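Local coordinates for protein putative pectin lyase (Geobacillus virus E2, PDB 7CHU) that forms the trimeric tailspike of a deep-sea thermophilic bacteriophage and probably recognises, and may cleave, polysaccharide on the surface of its host, at residues I73-T82 / I114-Y122. Sequence-based numbering, arbitrary orientation.
Sequences IAVNVKEFGT and IVYFPTGTY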
ATOM      1  N   ILE A  73       3.008  23.530 -22.375  1.00 26.20           N
ATOM      2  CA  ILE A  73       2.716  22.765 -21.168  1.00 28.25           C
ATOM      3  C   ILE A  73       1.431  21.956 -21.332  1.00 27.76           C
ATOM      4  O   ILE A  73       1.307  20.858 -20.785  1.00 24.53           O
ATOM      5  CB  ILE A  73       2.632  23.710 -19.956  1.00 27.77           C
ATOM      6  CG1 ILE A  73       3.899  24.546 -19.850  1.00 29.19           C
ATOM      7  CG2 ILE A  73       2.451  22.917 -18.671  1.00 31.29           C
ATOM      8  CD1 ILE A  73       5.009  23.841 -19.093  1.00 31.19           C
ATOM      9  N   ALA A  74       0.461  22.478 -22.084  1.00 23.59           N
ATOM     10  CA  ALA A  74      -0.836  21.822 -22.195  1.00 21.64           C
ATOM     11  C   ALA A  74      -1.696  22.582 -23.188  1.00 23.64           C
ATOM     12  O   ALA A  74      -1.511  23.783 -23.409  1.00 23.90           O
ATOM     13  CB  ALA A  74      -1.554  21.747 -20.838  1.00 18.14           C
ATOM     14  N   VAL A  75      -2.634  21.859 -23.793  1.00 18.97           N
ATOM     15  CA  VAL A  75      -3.719  22.465 -24.544  1.00 17.48           C
ATOM     16  C   VAL A  75      -4.811  22.808 -23.544  1.00 19.08           C
ATOM     17  O   VAL A  75      -5.364  21.917 -22.897  1.00 19.16           O
ATOM     18  CB  VAL A  75      -4.236  21.527 -25.638  1.00 19.95           C
ATOM     19  CG1 VAL A  75      -5.397  22.171 -26.373  1.00 20.81           C
ATOM     20  CG2 VAL A  75      -3.113  21.189 -26.594  1.00 25.58           C
ATOM     21  N   ASN A  76      -5.113  24.096 -23.410  1.00 16.44           N
ATOM     22  CA  ASN A  76      -6.165  24.585 -22.530  1.00 15.17           C
ATOM     23  C   ASN A  76      -7.474  24.636 -23.308  1.00 18.23           C
ATOM     24  O   ASN A  76      -7.546  25.279 -24.368  1.00 16.24           O
ATOM     25  CB  ASN A  76      -5.790  25.972 -21.988  1.00 14.22           C
ATOM     26  CG  ASN A  76      -6.655  26.416 -20.815  1.00 15.37           C
ATOM     27  OD1 ASN A  76      -7.868  26.359 -20.882  1.00 16.94           O
ATOM     28  ND2 ASN A  76      -6.019  26.845 -19.716  1.00 16.27           N
ATOM     29  N   VAL A  77      -8.505  23.952 -22.798  1.00 15.06           N
ATOM     30  CA  VAL A  77      -9.797  23.948 -23.490  1.00 12.85           C
ATOM     31  C   VAL A  77     -10.349  25.363 -23.636  1.00 17.26           C
ATOM     32  O   VAL A  77     -11.130  25.629 -24.551  1.00 15.57           O
ATOM     33  CB  VAL A  77     -10.819  23.034 -22.768  1.00 16.18           C
ATOM     34  CG1 VAL A  77     -10.320  21.594 -22.752  1.00 13.62           C
ATOM     35  CG2 VAL A  77     -11.107  23.556 -21.334  1.00 11.91           C
ATOM     36  N   LYS A  78      -9.929  26.300 -22.784  1.00 15.43           N
ATOM     37  CA  LYS A  78     -10.416  27.672 -22.935  1.00 16.30           C
ATOM     38  C   LYS A  78      -9.970  28.285 -24.261  1.00 17.59           C
ATOM     39  O   LYS A  78     -10.633  29.187 -24.783  1.00 16.09           O
ATOM     40  CB  LYS A  78      -9.931  28.537 -21.768  1.00 17.70           C
ATOM     41  CG  LYS A  78     -11.003  29.405 -21.164  1.00 28.87           C
ATOM     42  CD  LYS A  78     -10.418  30.503 -20.289  1.00 36.09           C
ATOM     43  CE  LYS A  78     -11.418  31.642 -20.102  1.00 41.32           C
ATOM     44  NZ  LYS A  78     -11.214  32.367 -18.805  1.00 50.69           N
ATOM     45  N   GLU A  79      -8.839  27.822 -24.805  1.00 18.82           N
ATOM     46  CA  GLU A  79      -8.401  28.258 -26.124  1.00 18.52           C
ATOM     47  C   GLU A  79      -9.405  27.923 -27.207  1.00 19.70           C
ATOM     48  O   GLU A  79      -9.335  28.493 -28.303  1.00 16.72           O
ATOM     49  CB  GLU A  79      -7.080  27.601 -26.515  1.00 20.42           C
ATOM     50  CG  GLU A  79      -5.927  27.807 -25.571  1.00 24.42           C
ATOM     51  CD  GLU A  79      -4.768  26.874 -25.914  1.00 30.92           C
ATOM     52  OE1 GLU A  79      -4.634  26.538 -27.124  1.00 30.87           O
ATOM     53  OE2 GLU A  79      -4.022  26.461 -24.981  1.00 22.32           O
ATOM     54  N   PHE A  80     -10.296  26.977 -26.960  1.00 13.46           N
ATOM     55  CA  PHE A  80     -11.208  26.497 -27.987  1.00 18.62           C
ATOM     56  C   PHE A  80     -12.638  26.936 -27.730  1.00 19.62           C
ATOM     57  O   PHE A  80     -13.556  26.485 -28.424  1.00 20.80           O
ATOM     58  CB  PHE A  80     -11.080  24.981 -28.116  1.00 15.15           C
ATOM     59  CG  PHE A  80      -9.797  24.565 -28.778  1.00 17.74           C
ATOM     60  CD1 PHE A  80      -8.620  24.454 -28.042  1.00 19.43           C
ATOM     61  CD2 PHE A  80      -9.752  24.376 -30.161  1.00 19.93           C
ATOM     62  CE1 PHE A  80      -7.404  24.128 -28.679  1.00 21.21           C
ATOM     63  CE2 PHE A  80      -8.565  24.030 -30.812  1.00 21.42           C
ATOM     64  CZ  PHE A  80      -7.381  23.912 -30.072  1.00 20.46           C
ATOM     65  N   GLY A  81     -12.842  27.818 -26.754  1.00 19.56           N
ATOM     66  CA  GLY A  81     -14.124  28.462 -26.559  1.00 22.18           C
ATOM     67  C   GLY A  81     -15.007  27.924 -25.450  1.00 21.76           C
ATOM     68  O   GLY A  81     -16.200  28.251 -25.435  1.00 18.71           O
ATOM     69  N   THR A  82     -14.478  27.127 -24.517  1.00 17.82           N
ATOM     70  CA  THR A  82     -15.281  26.731 -23.358  1.00 16.96           C
ATOM     71  C   THR A  82     -15.631  27.955 -22.528  1.00 18.40           C
ATOM     72  O   THR A  82     -14.830  28.885 -22.402  1.00 18.99           O
ATOM     73  CB  THR A  82     -14.539  25.729 -22.460  1.00 16.64           C
ATOM     74  OG1 THR A  82     -13.311  26.310 -21.985  1.00 16.75           O
ATOM     75  CG2 THR A  82     -14.243  24.432 -23.192  1.00 13.12           C
ATOM     76  N   ILE A 114      -1.149  16.932 -22.618  1.00 16.81           N
ATOM     77  CA  ILE A 114      -2.214  17.198 -21.657  1.00 16.35           C
ATOM     78  C   ILE A 114      -3.258  18.086 -22.313  1.00 15.53           C
ATOM     79  O   ILE A 114      -2.915  19.053 -23.007  1.00 13.05           O
ATOM     80  CB  ILE A 114      -1.666  17.869 -20.376  1.00 18.05           C
ATOM     81  CG1 ILE A 114      -0.779  16.908 -19.574  1.00 22.12           C
ATOM     82  CG2 ILE A 114      -2.811  18.412 -19.508  1.00 13.94           C
ATOM     83  CD1 ILE A 114      -0.278  17.502 -18.230  1.00 23.71           C
ATOM     84  N   VAL A 115      -4.532  17.767 -22.080  1.00 11.39           N
ATOM     85  CA  VAL A 115      -5.651  18.672 -22.310  1.00 12.09           C
ATOM     86  C   VAL A 115      -6.118  19.176 -20.949  1.00 15.58           C
ATOM     87  O   VAL A 115      -6.615  18.402 -20.119  1.00 14.03           O
ATOM     88  CB  VAL A 115      -6.797  17.980 -23.055  1.00 13.76           C
ATOM     89  CG1 VAL A 115      -7.994  18.943 -23.160  1.00 13.52           C
ATOM     90  CG2 VAL A 115      -6.335  17.530 -24.445  1.00 13.60           C
ATOM     91  N   TYR A 116      -5.977  20.474 -20.705  1.00 12.43           N
ATOM     92  CA  TYR A 116      -6.157  21.023 -19.370  1.00 13.86           C
ATOM     93  C   TYR A 116      -7.490  21.749 -19.279  1.00 15.71           C
ATOM     94  O   TYR A 116      -7.818  22.561 -20.157  1.00 14.43           O
ATOM     95  CB  TYR A 116      -5.024  21.985 -19.017  1.00 11.70           C
ATOM     96  CG  TYR A 116      -5.268  22.583 -17.658  1.00 13.37           C
ATOM     97  CD1 TYR A 116      -5.131  21.807 -16.514  1.00 14.53           C
ATOM     98  CD2 TYR A 116      -5.695  23.898 -17.519  1.00 16.32           C
ATOM     99  CE1 TYR A 116      -5.372  22.348 -15.239  1.00 17.42           C
ATOM    100  CE2 TYR A 116      -5.943  24.441 -16.261  1.00 19.12           C
ATOM    101  CZ  TYR A 116      -5.779  23.668 -15.130  1.00 17.21           C
ATOM    102  OH  TYR A 116      -6.031  24.214 -13.882  1.00 25.33           O
ATOM    103  N   PHE A 117      -8.240  21.461 -18.216  1.00 15.25           N
ATOM    104  CA  PHE A 117      -9.566  22.046 -17.969  1.00 15.22           C
ATOM    105  C   PHE A 117      -9.451  22.951 -16.748  1.00 13.60           C
ATOM    106  O   PHE A 117      -9.369  22.432 -15.618  1.00 16.33           O
ATOM    107  CB  PHE A 117     -10.632  20.963 -17.697  1.00 12.44           C
ATOM    108  CG  PHE A 117     -10.908  20.021 -18.837  1.00 12.33           C
ATOM    109  CD1 PHE A 117      -9.954  19.111 -19.266  1.00 12.96           C
ATOM    110  CD2 PHE A 117     -12.160  19.990 -19.423  1.00 12.28           C
ATOM    111  CE1 PHE A 117     -10.227  18.241 -20.308  1.00 11.95           C
ATOM    112  CE2 PHE A 117     -12.452  19.118 -20.473  1.00 11.55           C
ATOM    113  CZ  PHE A 117     -11.481  18.243 -20.918  1.00 12.01           C
ATOM    114  N   PRO A 118      -9.468  24.275 -16.892  1.00 14.58           N
ATOM    115  CA  PRO A 118      -9.378  25.155 -15.717  1.00 16.42           C
ATOM    116  C   PRO A 118     -10.619  25.025 -14.851  1.00 18.61           C
ATOM    117  O   PRO A 118     -11.647  24.474 -15.260  1.00 16.65           O
ATOM    118  CB  PRO A 118      -9.277  26.574 -16.312  1.00 19.57           C
ATOM    119  CG  PRO A 118      -8.926  26.373 -17.780  1.00 18.28           C
ATOM    120  CD  PRO A 118      -9.533  25.046 -18.153  1.00 15.68           C
ATOM    121  N   THR A 119     -10.487  25.529 -13.624  1.00 14.30           N
ATOM    122  CA  THR A 119     -11.601  25.585 -12.682  1.00 14.98           C
ATOM    123  C   THR A 119     -12.891  25.980 -13.385  1.00 17.20           C
ATOM    124  O   THR A 119     -12.913  26.932 -14.173  1.00 15.55           O
ATOM    125  CB  THR A 119     -11.282  26.583 -11.577  1.00 17.57           C
ATOM    126  OG1 THR A 119     -10.177  26.082 -10.813  1.00 19.67           O
ATOM    127  CG2 THR A 119     -12.496  26.772 -10.659  1.00 18.61           C
ATOM    128  N   GLY A 120     -13.945  25.213 -13.161  1.00 13.65           N
ATOM    129  CA  GLY A 120     -15.208  25.523 -13.801  1.00 16.64           C
ATOM    130  C   GLY A 120     -16.148  24.336 -13.844  1.00 18.57           C
ATOM    131  O   GLY A 120     -15.802  23.212 -13.492  1.00 13.76           O
ATOM    132  N   THR A 121     -17.360  24.628 -14.308  1.00 17.01           N
ATOM    133  CA  THR A 121     -18.426  23.658 -14.501  1.00 16.47           C
ATOM    134  C   THR A 121     -18.668  23.568 -16.003  1.00 17.61           C
ATOM    135  O   THR A 121     -19.024  24.570 -16.624  1.00 16.77           O
ATOM    136  CB  THR A 121     -19.685  24.131 -13.770  1.00 18.19           C
ATOM    137  OG1 THR A 121     -19.416  24.212 -12.367  1.00 31.36           O
ATOM    138  CG2 THR A 121     -20.847  23.195 -14.005  1.00 22.56           C
ATOM    139  N   TYR A 122     -18.464  22.386 -16.581  1.00 15.38           N
ATOM    140  CA  TYR A 122     -18.516  22.196 -18.028  1.00 15.91           C
ATOM    141  C   TYR A 122     -19.748  21.365 -18.388  1.00 16.90           C
ATOM    142  O   TYR A 122     -19.769  20.150 -18.170  1.00 15.23           O
ATOM    143  CB  TYR A 122     -17.236  21.528 -18.522  1.00 15.56           C
ATOM    144  CG  TYR A 122     -16.002  22.381 -18.312  1.00 14.48           C
ATOM    145  CD1 TYR A 122     -15.362  22.411 -17.078  1.00 15.49           C
ATOM    146  CD2 TYR A 122     -15.501  23.168 -19.340  1.00 15.33           C
ATOM    147  CE1 TYR A 122     -14.249  23.192 -16.877  1.00 14.67           C
ATOM    148  CE2 TYR A 122     -14.361  23.973 -19.154  1.00 14.26           C
ATOM    149  CZ  TYR A 122     -13.744  23.960 -17.908  1.00 15.42           C
ATOM    150  OH  TYR A 122     -12.635  24.724 -17.670  1.00 14.72           O
TER
HETATM  151  O   HOH W   1       1.243  18.631 -23.014  1.00 29.69           O
HETATM  152  O   HOH W   2     -13.204  27.050 -19.331  1.00 27.84           O
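Val75 and Asn76 pair in parallel with Val115 and Tyr116 at the first turn of the right-handed beta-helix of the pectate-lyase-like fold. Val75 N donates to Ile114 O (2.9 Å), Tyr116 N to Val75 O (2.7 Å) and Val77 N to Tyr116 O (3.1 Å). The ladder then ends, because the chain turns into a 3-10 segment at Val77.

The tight part lies around Val77. Val77 CG1 sits over the centre of the Phe117 ring, 3.9 Å from the centroid, in a CH-pi contact. Val77 CG1 also touches Val115 CG1 at 3.6 Å, the two side chains crossing at about a right angle. With chi1 at -62°, Val77 places CG1 opposite its carbonyl carbon, over Phe117, and CG2 toward Pro118 CD and Tyr122 CE2. Helix 91-99 closes this side through Ile94, which packs on Phe117, and Ala97, which packs on Val77.

Asn76 and Tyr116 run alongside each other on the other face of the strand pair. The Asn76 amide plane is turned 77° from the Tyr116 ring plane, and ND2 meets the ring at its edge. Asn76 OD1 lies against Pro118 CG and accepts from Lys78 N in an Asx turn, in the carbonyl plane. ND2 is bonded to Thr72 OG1 of a second subunit. One end of the amide is thus held by its own backbone and the other by a neighbouring subunit, which fixes its rotation.

The start of the contact is looser. Ala74 CB touches Ile114 CG2 at 3.8 Å, but the Ile73 side chain turns from the 114-122 strand and packs on Tyr116 of the third subunit. Here a water links Ile73 O to Ile114 N.

At the far end, Thr82 CB meets the edge of the Tyr122 ring. A second water joins Thr82 OG1 to Tyr122 OH, and Tyr122 OH donates to Pro118 O at 2.6 Å.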